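Long-range contacts in cycloalternan-forming enzyme (Listeria monocytogenes serovar 1/2a, PDB 5F7U), which belongs to glycoside hydrolase family 31, with a TIM-barrel domain flanked by beta-rich modules, and binds glycans and magnesium ions: residues W118-D123 with T139-D144; F145-Y150 with L225-D230; L367-N372 with M658-E663; A371-R376 with S670-P675. The protein carries 1 engineered substitution. All blocks are in the same frame, centred on the assembly; numbering follows the deposited sequence. Where two conformers were deposited one is given.

Contact 1: residues W118-D123 with T139-D144; sequences WEYVQD and TATAGD
At the end of a beta hairpin made by strands 106-129 and 134-140, two threonines of the returning chain turn their hydroxyls onto the backbone of the other strand. Both hold OG1 in the crowded position between backbone N and carbonyl carbon (chi1 48° in Thr139, 58° in Thr141), so each presents it to a main-chain N-H opposite. Thr141 OG1 receives Tyr120 N at 3.0 Å and lies at the edge of the Tyr120 ring, in its plane, the two side chains crossing obliquely. Thr141 N donates to Tyr120 O at 2.8 Å. Thr139 and Gln122 instead lie side by side, pointing the same way; Thr139 OG1 takes Asp123 N, while Gln122 N reaches Thr139 O from above the carbonyl plane. Between these pairs, Val121 and Ala140 form an antiparallel non-hydrogen-bonded pair whose side chains diverge. Where the returning chain leaves the strand after Ala140, the extended Glu119 side chain lies along it, its carboxylate beside Ala142 O and its OE2 3.3 Å from Gly143 CA. That acid also forms a salt bridge with Lys88 and accepts from Trp227 NE1. One water donates to both Glu119 OE1 and Ala142 O, each at 2.8 Å.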
# COMPACT_ATOMS: atom_id res chain seq x y z
N TRP A 118 -35.57 -0.16 -11.12
CA TRP A 118 -34.48 -0.16 -12.10
C TRP A 118 -34.95 0.06 -13.53
O TRP A 118 -35.97 -0.50 -13.95
CB TRP A 118 -33.66 -1.46 -11.98
CG TRP A 118 -32.85 -1.49 -10.72
CD1 TRP A 118 -33.17 -2.12 -9.55
CD2 TRP A 118 -31.61 -0.83 -10.50
NE1 TRP A 118 -32.18 -1.89 -8.61
CE2 TRP A 118 -31.22 -1.08 -9.16
CE3 TRP A 118 -30.80 -0.00 -11.30
CZ2 TRP A 118 -30.04 -0.58 -8.61
CZ3 TRP A 118 -29.61 0.52 -10.75
CH2 TRP A 118 -29.24 0.21 -9.41
N GLU A 119 -34.20 0.89 -14.25
CA GLU A 119 -34.33 1.06 -15.70
C GLU A 119 -32.95 0.79 -16.27
O GLU A 119 -31.94 1.16 -15.66
CB GLU A 119 -34.76 2.47 -16.04
CG GLU A 119 -36.13 2.85 -15.49
CD GLU A 119 -36.55 4.28 -15.81
OE1 GLU A 119 -35.73 5.10 -16.30
OE2 GLU A 119 -37.72 4.59 -15.54
N TYR A 120 -32.90 0.12 -17.42
CA TYR A 120 -31.62 -0.26 -18.01
C TYR A 120 -31.54 0.23 -19.44
O TYR A 120 -32.56 0.49 -20.05
CB TYR A 120 -31.41 -1.78 -18.00
CG TYR A 120 -31.43 -2.40 -16.63
CD1 TYR A 120 -30.24 -2.51 -15.89
CD2 TYR A 120 -32.62 -2.91 -16.07
CE1 TYR A 120 -30.23 -3.10 -14.63
CE2 TYR A 120 -32.62 -3.49 -14.80
CZ TYR A 120 -31.42 -3.57 -14.09
OH TYR A 120 -31.40 -4.15 -12.84
N VAL A 121 -30.32 0.37 -19.94
CA VAL A 121 -30.11 0.64 -21.36
C VAL A 121 -30.63 -0.57 -22.14
O VAL A 121 -30.31 -1.71 -21.78
CB VAL A 121 -28.61 0.90 -21.67
CG1 VAL A 121 -28.37 0.96 -23.17
CG2 VAL A 121 -28.14 2.19 -21.01
N GLN A 122 -31.43 -0.31 -23.17
CA GLN A 122 -31.86 -1.35 -24.10
C GLN A 122 -30.93 -1.38 -25.31
O GLN A 122 -29.96 -2.14 -25.32
CB GLN A 122 -33.34 -1.18 -24.48
CG GLN A 122 -33.87 -2.16 -25.55
CD GLN A 122 -33.63 -3.62 -25.21
OE1 GLN A 122 -33.87 -4.06 -24.08
NE2 GLN A 122 -33.17 -4.40 -26.21
N ASP A 123 -31.20 -0.53 -26.31
CA ASP A 123 -30.44 -0.48 -27.56
C ASP A 123 -29.73 0.85 -27.79
O ASP A 123 -30.16 1.88 -27.29
CB ASP A 123 -31.38 -0.70 -28.76
CG ASP A 123 -32.05 -2.06 -28.75
OD1 ASP A 123 -31.56 -2.99 -28.09
OD2 ASP A 123 -33.10 -2.21 -29.40
N THR A 139 -32.11 3.68 -26.09
CA THR A 139 -33.46 3.44 -25.56
C THR A 139 -33.30 2.82 -24.18
O THR A 139 -32.22 2.35 -23.82
CB THR A 139 -34.32 2.54 -26.44
OG1 THR A 139 -33.57 1.37 -26.80
CG2 THR A 139 -34.75 3.29 -27.68
N ALA A 140 -34.38 2.84 -23.40
CA ALA A 140 -34.40 2.28 -22.06
C ALA A 140 -35.41 1.14 -21.98
O ALA A 140 -36.39 1.09 -22.73
CB ALA A 140 -34.73 3.37 -21.04
N THR A 141 -35.17 0.21 -21.06
CA THR A 141 -36.05 -0.95 -20.89
C THR A 141 -37.41 -0.61 -20.27
O THR A 141 -38.37 -1.34 -20.45
CB THR A 141 -35.40 -2.02 -20.01
OG1 THR A 141 -35.06 -1.45 -18.74
CG2 THR A 141 -34.16 -2.59 -20.65
N ALA A 142 -37.47 0.50 -19.53
CA ALA A 142 -38.68 0.99 -18.88
C ALA A 142 -38.55 2.49 -18.72
O ALA A 142 -37.45 3.03 -18.79
CB ALA A 142 -38.87 0.32 -17.51
N GLY A 143 -39.68 3.17 -18.49
CA GLY A 143 -39.66 4.61 -18.26
C GLY A 143 -39.60 5.41 -19.55
O GLY A 143 -39.50 4.84 -20.64
N ASP A 144 -39.63 6.73 -19.42
CA ASP A 144 -39.67 7.63 -20.58
C ASP A 144 -38.40 8.46 -20.81
O ASP A 144 -38.45 9.49 -21.49
CB ASP A 144 -40.92 8.53 -20.52
CG ASP A 144 -40.97 9.37 -19.24
OD1 ASP A 144 -39.94 9.54 -18.54
OD2 ASP A 144 -42.09 9.86 -18.93
O HOH W 1 -36.48 5.64 -18.95
O HOH W 2 -38.23 7.28 -16.29
O HOH W 3 -35.04 -0.12 -28.45

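Contact 2: residues F145-Y150 with L225-D230; sequences FSPKLY and LGWLTD
Phe145 and Trp227 bury the most surface, their side chains sliding past each other in opposite directions. The phenyl plane and that of the indole five-membered ring are only 18° apart, but the centroids stand 5.5 Å from each other and the rings barely overlap. What meets is one flank of each: Phe145 CD2 lies 3.4 Å from Trp227 NE1. The indole N-H itself is spent on Glu119 OE1, a bond that helps fix how the ring is turned. With CG in the crowded position between backbone N and carbonyl carbon (chi1 52°), the indole stands between strand 214-229 and the 145-150 segment, where Pro147 CA and Gly226 CA are 10.0 Å apart. This is apolar packing inside the galactose mutarotase-like N-terminal domain of the family 31 enzyme, a beta-sandwich fold, and no hydrogen bond joins the two segments. Pro147 crosses the indole at about a right angle, putting CG 3.7 Å from Trp227 CH2. At the end of the phenyl ring, Phe145 and Thr229 meet tip to tip, CZ against OG1, a hydroxyl whose hydrogen bond goes to Val234 O. Farther along, methyl meets methyl, Leu149 CD2 lying 4.2 Å from Leu225 CD2.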
# COMPACT_ATOMS: atom_id res chain seq x y z
N PHE A 145 -37.27 8.03 -20.25
CA PHE A 145 -36.02 8.78 -20.45
C PHE A 145 -35.44 8.52 -21.85
O PHE A 145 -35.77 7.52 -22.47
CB PHE A 145 -34.96 8.37 -19.42
CG PHE A 145 -35.24 8.79 -18.00
CD1 PHE A 145 -36.26 9.70 -17.68
CD2 PHE A 145 -34.43 8.30 -16.97
CE1 PHE A 145 -36.49 10.07 -16.34
CE2 PHE A 145 -34.65 8.69 -15.65
CZ PHE A 145 -35.68 9.56 -15.33
N SER A 146 -34.59 9.43 -22.31
CA SER A 146 -33.78 9.21 -23.52
C SER A 146 -32.30 9.20 -23.15
O SER A 146 -31.61 10.22 -23.33
CB SER A 146 -34.07 10.29 -24.57
OG SER A 146 -35.44 10.32 -24.87
N PRO A 147 -31.80 8.06 -22.63
CA PRO A 147 -30.40 8.02 -22.15
C PRO A 147 -29.33 8.27 -23.20
O PRO A 147 -29.54 7.98 -24.39
CB PRO A 147 -30.24 6.63 -21.55
CG PRO A 147 -31.44 5.85 -21.92
CD PRO A 147 -32.49 6.76 -22.44
N LYS A 148 -28.22 8.83 -22.75
CA LYS A 148 -27.05 9.02 -23.59
C LYS A 148 -25.85 8.52 -22.83
O LYS A 148 -25.67 8.87 -21.67
CB LYS A 148 -26.83 10.50 -23.90
CG LYS A 148 -27.88 11.08 -24.84
CD LYS A 148 -27.67 12.58 -24.91
CE LYS A 148 -28.81 13.29 -25.64
NZ LYS A 148 -28.53 13.31 -27.10
N LEU A 149 -25.05 7.68 -23.50
CA LEU A 149 -23.77 7.24 -22.96
C LEU A 149 -22.65 7.91 -23.76
O LEU A 149 -22.58 7.76 -24.97
CB LEU A 149 -23.63 5.73 -23.05
CG LEU A 149 -22.31 5.14 -22.54
CD1 LEU A 149 -22.08 5.43 -21.05
CD2 LEU A 149 -22.31 3.64 -22.78
N TYR A 150 -21.78 8.62 -23.05
CA TYR A 150 -20.68 9.33 -23.69
C TYR A 150 -19.38 8.60 -23.50
O TYR A 150 -19.05 8.20 -22.38
CB TYR A 150 -20.52 10.71 -23.06
CG TYR A 150 -21.72 11.57 -23.25
CD1 TYR A 150 -21.86 12.33 -24.41
CD2 TYR A 150 -22.69 11.66 -22.26
CE1 TYR A 150 -22.98 13.14 -24.58
CE2 TYR A 150 -23.80 12.47 -22.43
CZ TYR A 150 -23.94 13.19 -23.58
OH TYR A 150 -25.02 14.02 -23.74
N LEU A 225 -26.43 -2.14 -17.87
CA LEU A 225 -26.18 -0.80 -17.40
C LEU A 225 -27.48 -0.10 -17.06
O LEU A 225 -28.36 0.05 -17.91
CB LEU A 225 -25.43 -0.03 -18.50
CG LEU A 225 -25.07 1.44 -18.35
CD1 LEU A 225 -24.21 1.68 -17.11
CD2 LEU A 225 -24.34 1.86 -19.62
N GLY A 226 -27.60 0.34 -15.80
CA GLY A 226 -28.89 0.82 -15.31
C GLY A 226 -28.84 1.85 -14.21
O GLY A 226 -27.78 2.14 -13.66
N TRP A 227 -30.01 2.39 -13.89
CA TRP A 227 -30.16 3.44 -12.88
C TRP A 227 -31.49 3.17 -12.16
O TRP A 227 -32.44 2.61 -12.75
CB TRP A 227 -30.14 4.84 -13.50
CG TRP A 227 -31.12 5.00 -14.63
CD1 TRP A 227 -32.38 5.51 -14.56
CD2 TRP A 227 -30.94 4.56 -15.98
NE1 TRP A 227 -32.99 5.45 -15.79
CE2 TRP A 227 -32.13 4.87 -16.68
CE3 TRP A 227 -29.87 3.96 -16.68
CZ2 TRP A 227 -32.29 4.58 -18.05
CZ3 TRP A 227 -30.04 3.67 -18.04
CH2 TRP A 227 -31.24 3.98 -18.71
N LEU A 228 -31.54 3.58 -10.90
CA LEU A 228 -32.67 3.33 -10.01
C LEU A 228 -33.43 4.64 -9.82
O LEU A 228 -32.87 5.60 -9.31
CB LEU A 228 -32.13 2.78 -8.68
CG LEU A 228 -33.15 2.46 -7.59
CD1 LEU A 228 -34.07 1.34 -8.03
CD2 LEU A 228 -32.40 2.07 -6.32
N THR A 229 -34.69 4.70 -10.27
CA THR A 229 -35.38 5.98 -10.41
C THR A 229 -36.87 5.83 -10.14
O THR A 229 -37.43 4.74 -10.31
CB THR A 229 -35.15 6.60 -11.82
OG1 THR A 229 -35.75 7.89 -11.89
CG2 THR A 229 -35.75 5.74 -12.94
N ASP A 230 -37.50 6.91 -9.69
CA ASP A 230 -38.95 6.96 -9.65
C ASP A 230 -39.53 7.42 -11.00
O ASP A 230 -40.75 7.45 -11.17
CB ASP A 230 -39.46 7.82 -8.48
CG ASP A 230 -39.21 9.31 -8.69
OD1 ASP A 230 -38.25 9.69 -9.39
OD2 ASP A 230 -39.98 10.10 -8.13

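Contact 3: residues L367-N372 with M658-E663; sequences LWMSAN and MQFHSE. With GLC (alpha-D-glucopyranose), chain F; GLC (alpha-D-glucopyranose), chain B; GLC (alpha-D-glucopyranose), chain C.
His661 holds a bound glucose through NE2, which donates to O4 of the chain F glucose at 2.9 Å and also shares a hydrogen bond with its O3. Asn372 ND2 donates to O5 of the chain B glucose at 3.1 Å, and Glu663 OE2 accepts from O6 of the chain C glucose, with OE1 held by Thr636. Three side chains from the loops just beyond two neighbouring strands thus line one glycan pocket.

Behind them stands a second shell. On the far side of the imidazole, His661 ND1 makes a short but bent, weak bond of 2.7 Å to Ser370 OG, whose hydroxyl is anti to its backbone N (chi1 177°). Water 5 joins that hydroxyl to Gln659 OE1, while Gln659 NE2 is held by Asp631. Asn372 is placed through its backbone, N donating to Ser662 O at 3.0 Å, while its amide also meets Glu400. Water 4 donates to both Ser370 O and Ser662 OG.

Deeper still, strands 367-369 and 657-660 run parallel as the first and last strands of the TIM barrel, so their pairing closes it. Trp368 N donates to Met658 O, and Phe660 N to Trp368 O nearly along the C=O axis. Phe660, in the crowded rotamer (chi1 68°), lies alongside Met369, whose CA sits over the ring face 4.0 Å from its centroid while SD makes an oblique Met-aromatic contact. Leu367 CD1 packs on Met658 CG.

A doubly protonated, charged His661 is possible, though the weak ND1 bond does not settle it; two sugar oxygens engage NE2 while Ser370 holds ND1.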
# COMPACT_ATOMS: atom_id res chain seq x y z
N LEU A 367 13.67 5.08 10.20
CA LEU A 367 12.79 4.55 11.24
C LEU A 367 12.04 5.67 11.97
O LEU A 367 12.65 6.67 12.35
CB LEU A 367 13.59 3.75 12.27
CG LEU A 367 12.86 3.24 13.53
CD1 LEU A 367 11.77 2.23 13.16
CD2 LEU A 367 13.90 2.62 14.48
N TRP A 368 10.73 5.47 12.15
CA TRP A 368 9.91 6.32 13.00
C TRP A 368 9.70 5.70 14.36
O TRP A 368 9.31 4.54 14.44
CB TRP A 368 8.52 6.51 12.39
CG TRP A 368 8.47 7.28 11.13
CD1 TRP A 368 8.98 6.92 9.91
CD2 TRP A 368 7.81 8.54 10.93
NE1 TRP A 368 8.69 7.89 8.96
CE2 TRP A 368 7.98 8.90 9.57
CE3 TRP A 368 7.10 9.41 11.78
CZ2 TRP A 368 7.46 10.08 9.03
CZ3 TRP A 368 6.59 10.62 11.23
CH2 TRP A 368 6.77 10.92 9.86
N MET A 369 9.95 6.48 15.42
CA MET A 369 9.71 6.03 16.82
C MET A 369 8.47 6.69 17.38
O MET A 369 8.30 7.90 17.27
CB MET A 369 10.89 6.41 17.71
CG MET A 369 12.23 6.00 17.11
SD MET A 369 13.54 5.85 18.34
CE MET A 369 13.47 7.48 19.11
N SER A 370 7.63 5.91 18.05
CA SER A 370 6.36 6.43 18.56
C SER A 370 5.96 5.59 19.76
O SER A 370 6.28 4.40 19.80
CB SER A 370 5.29 6.36 17.46
OG SER A 370 4.02 6.78 17.94
N ALA A 371 5.24 6.20 20.71
CA ALA A 371 4.60 5.48 21.83
C ALA A 371 3.62 6.42 22.47
O ALA A 371 3.98 7.54 22.88
CB ALA A 371 5.63 5.01 22.87
N ASN A 372 2.37 5.97 22.60
CA ASN A 372 1.37 6.84 23.21
C ASN A 372 1.75 7.23 24.64
O ASN A 372 1.38 8.32 25.09
CB ASN A 372 -0.02 6.19 23.19
CG ASN A 372 -1.11 7.16 23.59
OD1 ASN A 372 -1.58 7.13 24.74
ND2 ASN A 372 -1.50 8.04 22.67
N MET A 658 8.87 2.43 7.83
CA MET A 658 9.19 1.61 9.00
C MET A 658 8.89 2.42 10.27
O MET A 658 9.41 3.53 10.44
CB MET A 658 10.68 1.22 8.98
CG MET A 658 11.06 0.20 10.05
SD MET A 658 12.84 -0.04 10.10
CE MET A 658 12.85 -1.41 11.26
N GLN A 659 8.03 1.87 11.15
CA GLN A 659 7.54 2.64 12.31
C GLN A 659 7.10 1.70 13.43
O GLN A 659 6.34 0.76 13.17
CB GLN A 659 6.32 3.51 11.89
CG GLN A 659 5.71 4.42 12.98
CD GLN A 659 4.33 4.00 13.48
OE1 GLN A 659 3.67 4.79 14.18
NE2 GLN A 659 3.87 2.79 13.15
N PHE A 660 7.59 1.93 14.65
CA PHE A 660 7.03 1.23 15.84
C PHE A 660 6.15 2.17 16.63
O PHE A 660 6.34 3.39 16.60
CB PHE A 660 8.10 0.51 16.72
CG PHE A 660 9.06 1.44 17.45
CD1 PHE A 660 8.67 2.13 18.61
CD2 PHE A 660 10.40 1.58 17.01
CE1 PHE A 660 9.56 2.96 19.30
CE2 PHE A 660 11.30 2.42 17.69
CZ PHE A 660 10.88 3.10 18.84
N HIS A 661 5.19 1.59 17.35
CA HIS A 661 4.16 2.37 18.03
C HIS A 661 3.49 1.50 19.10
O HIS A 661 3.55 0.25 19.03
CB HIS A 661 3.13 2.90 16.99
CG HIS A 661 2.04 3.75 17.57
ND1 HIS A 661 2.30 4.80 18.44
CD2 HIS A 661 0.70 3.69 17.43
CE1 HIS A 661 1.15 5.35 18.80
NE2 HIS A 661 0.16 4.70 18.20
N SER A 662 2.89 2.16 20.09
CA SER A 662 2.16 1.45 21.13
C SER A 662 0.96 2.25 21.60
O SER A 662 1.01 3.48 21.67
CB SER A 662 3.07 1.08 22.31
OG SER A 662 3.74 2.24 22.81
N GLU A 663 -0.09 1.53 21.98
CA GLU A 663 -1.36 2.13 22.36
C GLU A 663 -1.45 2.75 23.77
O GLU A 663 -2.04 3.82 23.96
CB GLU A 663 -2.44 1.06 22.24
CG GLU A 663 -3.83 1.59 22.55
CD GLU A 663 -4.87 0.50 22.58
OE1 GLU A 663 -4.75 -0.45 23.40
OE2 GLU A 663 -5.82 0.63 21.78
C1 GLC F . -5.98 6.16 17.42
C2 GLC F . -4.77 5.76 16.55
C3 GLC F . -3.58 5.24 17.38
C4 GLC F . -3.22 6.25 18.49
C5 GLC F . -4.48 6.75 19.22
C6 GLC F . -4.20 7.86 20.21
O2 GLC F . -5.18 4.88 15.50
O3 GLC F . -2.42 5.03 16.56
O4 GLC F . -2.33 5.64 19.44
O5 GLC F . -5.53 7.18 18.33
O6 GLC F . -5.43 8.08 20.93
C1 GLC B . -5.18 8.20 22.35
C2 GLC B . -6.52 8.32 23.10
C3 GLC B . -7.12 9.72 22.94
C4 GLC B . -6.11 10.81 23.30
C5 GLC B . -4.86 10.61 22.43
C6 GLC B . -3.78 11.66 22.61
O2 GLC B . -7.45 7.37 22.59
O3 GLC B . -8.29 9.86 23.76
O4 GLC B . -6.70 12.10 23.06
O5 GLC B . -4.31 9.30 22.68
O6 GLC B . -3.19 11.51 23.90
C1 GLC C . -10.31 3.99 19.88
C2 GLC C . -10.35 4.95 18.68
C3 GLC C . -9.06 4.87 17.85
C4 GLC C . -7.83 5.18 18.72
C5 GLC C . -7.85 4.20 19.92
C6 GLC C . -6.74 4.45 20.93
O1 GLC C . -10.42 2.63 19.43
O2 GLC C . -11.47 4.62 17.86
O3 GLC C . -9.16 5.75 16.74
O4 GLC C . -6.59 4.98 17.99
O5 GLC C . -9.10 4.16 20.65
O6 GLC C . -5.83 3.38 20.70
O HOH W 4 5.93 2.08 21.12
O HOH W 5 2.89 7.02 15.37

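Contact 4: residues A371-R376 with S670-P675; sequences ANEWDR and SEERSP. With MG (magnesium ion), chain J; GLC (alpha-D-glucopyranose), chain B.
Glu373 is gripped at both carboxylate oxygens by the 670-675 loop: Ser670 OG donates to OE2 at 2.6 Å, from above the carboxylate plane, and Glu671 N donates to the syn lone pair of OE1 at 2.9 Å. Ser670 OG also accepts Glu672 N, making an ST turn that sets the hydroxyl in place. Alongside, Trp374 NE1 sends a nearly straight bond (169°) to Glu672 OE2, in the indole plane but well above that of the carboxylate; the two planes stand 83° apart. Ser674 OG holds the other oxygen, Glu672 OE1, on its anti lone pair. The two acids approach to 4.4 Å between Glu373 OE2 and Glu672 OE2, and water 6 donates to both, which probably eases their repulsion. Segment 371-376 also binds magnesium through Glu373 O, Asp375 OD1 and three waters, with Asp379 completing the site; Arg376 grips Asp375 side-on. In the type I turn from Ala371 to Trp374, Ala371 CB sits 3.5 Å above the centre of the indole face, and it also touches Glu672 CG. Both loops follow barrel strands, 367-369 and 657-660, and each leads into a helix, 377-389 after Arg376 and 675-682 after the N-cap Ser674.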
# COMPACT_ATOMS: atom_id res chain seq x y z
N ALA A 371 5.24 6.20 20.71
CA ALA A 371 4.60 5.48 21.83
C ALA A 371 3.62 6.42 22.47
O ALA A 371 3.98 7.54 22.88
CB ALA A 371 5.63 5.01 22.87
N ASN A 372 2.37 5.97 22.60
CA ASN A 372 1.37 6.84 23.21
C ASN A 372 1.75 7.23 24.64
O ASN A 372 1.38 8.32 25.09
CB ASN A 372 -0.02 6.19 23.19
CG ASN A 372 -1.11 7.16 23.59
OD1 ASN A 372 -1.58 7.13 24.74
ND2 ASN A 372 -1.50 8.04 22.67
N GLU A 373 2.49 6.37 25.34
CA GLU A 373 2.90 6.65 26.72
C GLU A 373 3.89 7.81 26.93
O GLU A 373 4.07 8.27 28.07
CB GLU A 373 3.42 5.38 27.41
CG GLU A 373 4.76 4.87 26.88
CD GLU A 373 5.07 3.47 27.39
OE1 GLU A 373 4.39 2.49 26.98
OE2 GLU A 373 6.02 3.34 28.22
N TRP A 374 4.54 8.25 25.85
CA TRP A 374 5.45 9.39 25.92
C TRP A 374 4.62 10.66 26.09
O TRP A 374 3.91 11.09 25.16
CB TRP A 374 6.31 9.47 24.66
CG TRP A 374 7.23 8.30 24.49
CD1 TRP A 374 7.61 7.38 25.45
CD2 TRP A 374 7.89 7.92 23.28
NE1 TRP A 374 8.47 6.44 24.89
CE2 TRP A 374 8.67 6.77 23.57
CE3 TRP A 374 7.91 8.45 21.98
CZ2 TRP A 374 9.44 6.11 22.59
CZ3 TRP A 374 8.70 7.80 21.00
CH2 TRP A 374 9.44 6.66 21.32
N ASP A 375 4.67 11.23 27.29
CA ASP A 375 3.76 12.33 27.62
C ASP A 375 4.42 13.47 28.37
O ASP A 375 3.72 14.31 28.95
CB ASP A 375 2.55 11.81 28.42
CG ASP A 375 2.91 11.40 29.86
OD1 ASP A 375 4.03 10.88 30.10
OD2 ASP A 375 2.05 11.59 30.75
N ARG A 376 5.75 13.49 28.37
CA ARG A 376 6.48 14.55 29.06
C ARG A 376 7.89 14.65 28.50
O ARG A 376 8.36 13.73 27.83
CB ARG A 376 6.52 14.29 30.58
CG ARG A 376 7.15 12.95 30.99
CD ARG A 376 6.72 12.59 32.42
NE ARG A 376 5.37 12.02 32.42
CZ ARG A 376 4.54 12.00 33.46
NH1 ARG A 376 4.88 12.56 34.63
NH2 ARG A 376 3.35 11.44 33.34
N SER A 670 6.40 -0.65 30.75
CA SER A 670 6.28 0.04 29.47
C SER A 670 5.76 -0.87 28.37
O SER A 670 6.18 -2.03 28.27
CB SER A 670 7.64 0.56 29.03
OG SER A 670 7.53 1.26 27.79
N GLU A 671 4.91 -0.31 27.52
CA GLU A 671 4.42 -1.01 26.34
C GLU A 671 5.14 -0.61 25.05
O GLU A 671 4.73 -1.06 23.97
CB GLU A 671 2.91 -0.78 26.18
CG GLU A 671 2.05 -1.50 27.22
CD GLU A 671 2.07 -3.02 27.12
OE1 GLU A 671 2.41 -3.60 26.07
OE2 GLU A 671 1.73 -3.68 28.11
N GLU A 672 6.22 0.19 25.13
CA GLU A 672 6.94 0.58 23.90
C GLU A 672 7.30 -0.64 23.05
O GLU A 672 7.86 -1.63 23.56
CB GLU A 672 8.27 1.25 24.21
CG GLU A 672 8.24 2.59 24.87
CD GLU A 672 9.64 3.12 25.11
OE1 GLU A 672 10.65 2.60 24.53
OE2 GLU A 672 9.75 4.04 25.94
N ARG A 673 7.03 -0.54 21.75
CA ARG A 673 7.51 -1.53 20.80
C ARG A 673 8.91 -1.15 20.26
O ARG A 673 9.29 -1.51 19.15
CB ARG A 673 6.50 -1.73 19.66
CG ARG A 673 5.50 -2.87 19.91
CD ARG A 673 4.52 -2.54 21.02
NE ARG A 673 3.39 -3.48 21.02
CZ ARG A 673 2.62 -3.72 22.08
NH1 ARG A 673 2.86 -3.11 23.25
NH2 ARG A 673 1.61 -4.58 21.99
N SER A 674 9.67 -0.43 21.07
CA SER A 674 11.07 -0.14 20.75
C SER A 674 11.92 -1.40 20.96
O SER A 674 11.52 -2.29 21.73
CB SER A 674 11.55 0.96 21.70
OG SER A 674 11.50 0.48 23.04
N PRO A 675 13.11 -1.49 20.30
CA PRO A 675 13.88 -2.73 20.46
C PRO A 675 14.43 -2.90 21.87
O PRO A 675 14.49 -4.02 22.36
CB PRO A 675 15.00 -2.62 19.42
CG PRO A 675 15.08 -1.16 19.09
CD PRO A 675 13.68 -0.63 19.24
MG MG J . 4.75 8.81 30.09
C1 GLC B . -5.18 8.20 22.35
C2 GLC B . -6.52 8.32 23.10
C3 GLC B . -7.12 9.72 22.94
C4 GLC B . -6.11 10.81 23.30
C5 GLC B . -4.86 10.61 22.43
C6 GLC B . -3.78 11.66 22.61
O2 GLC B . -7.45 7.37 22.59
O3 GLC B . -8.29 9.86 23.76
O4 GLC B . -6.70 12.10 23.06
O5 GLC B . -4.31 9.30 22.68
O6 GLC B . -3.19 11.51 23.90
O HOH W 6 8.31 4.88 28.16
O HOH W 7 6.05 6.88 30.06
O HOH W 8 5.63 9.11 32.07
O HOH W 9 2.60 8.10 30.63

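How the contacts relate
From the N terminus, contact 1 closes first, pairing the two arms of the hairpin of strands 106-129 and 134-140 across 15 residues. Contact 2 follows in series, spanning 74 residues to bring the start of strand 148-153 up to strand 214-229. The two touch, notably through Glu119 and Trp227, and together build one beta-rich region. About 50 Å from contact 2, centre to centre, contact 3 joins the first and last strands of the TIM barrel across 285 residues. Contact 4 starts from the same segment, sharing Ala371 and Asn372, and closes a slightly longer loop, so the two overlap; it ties the loops beyond those strands, linking glycan pocket and magnesium site.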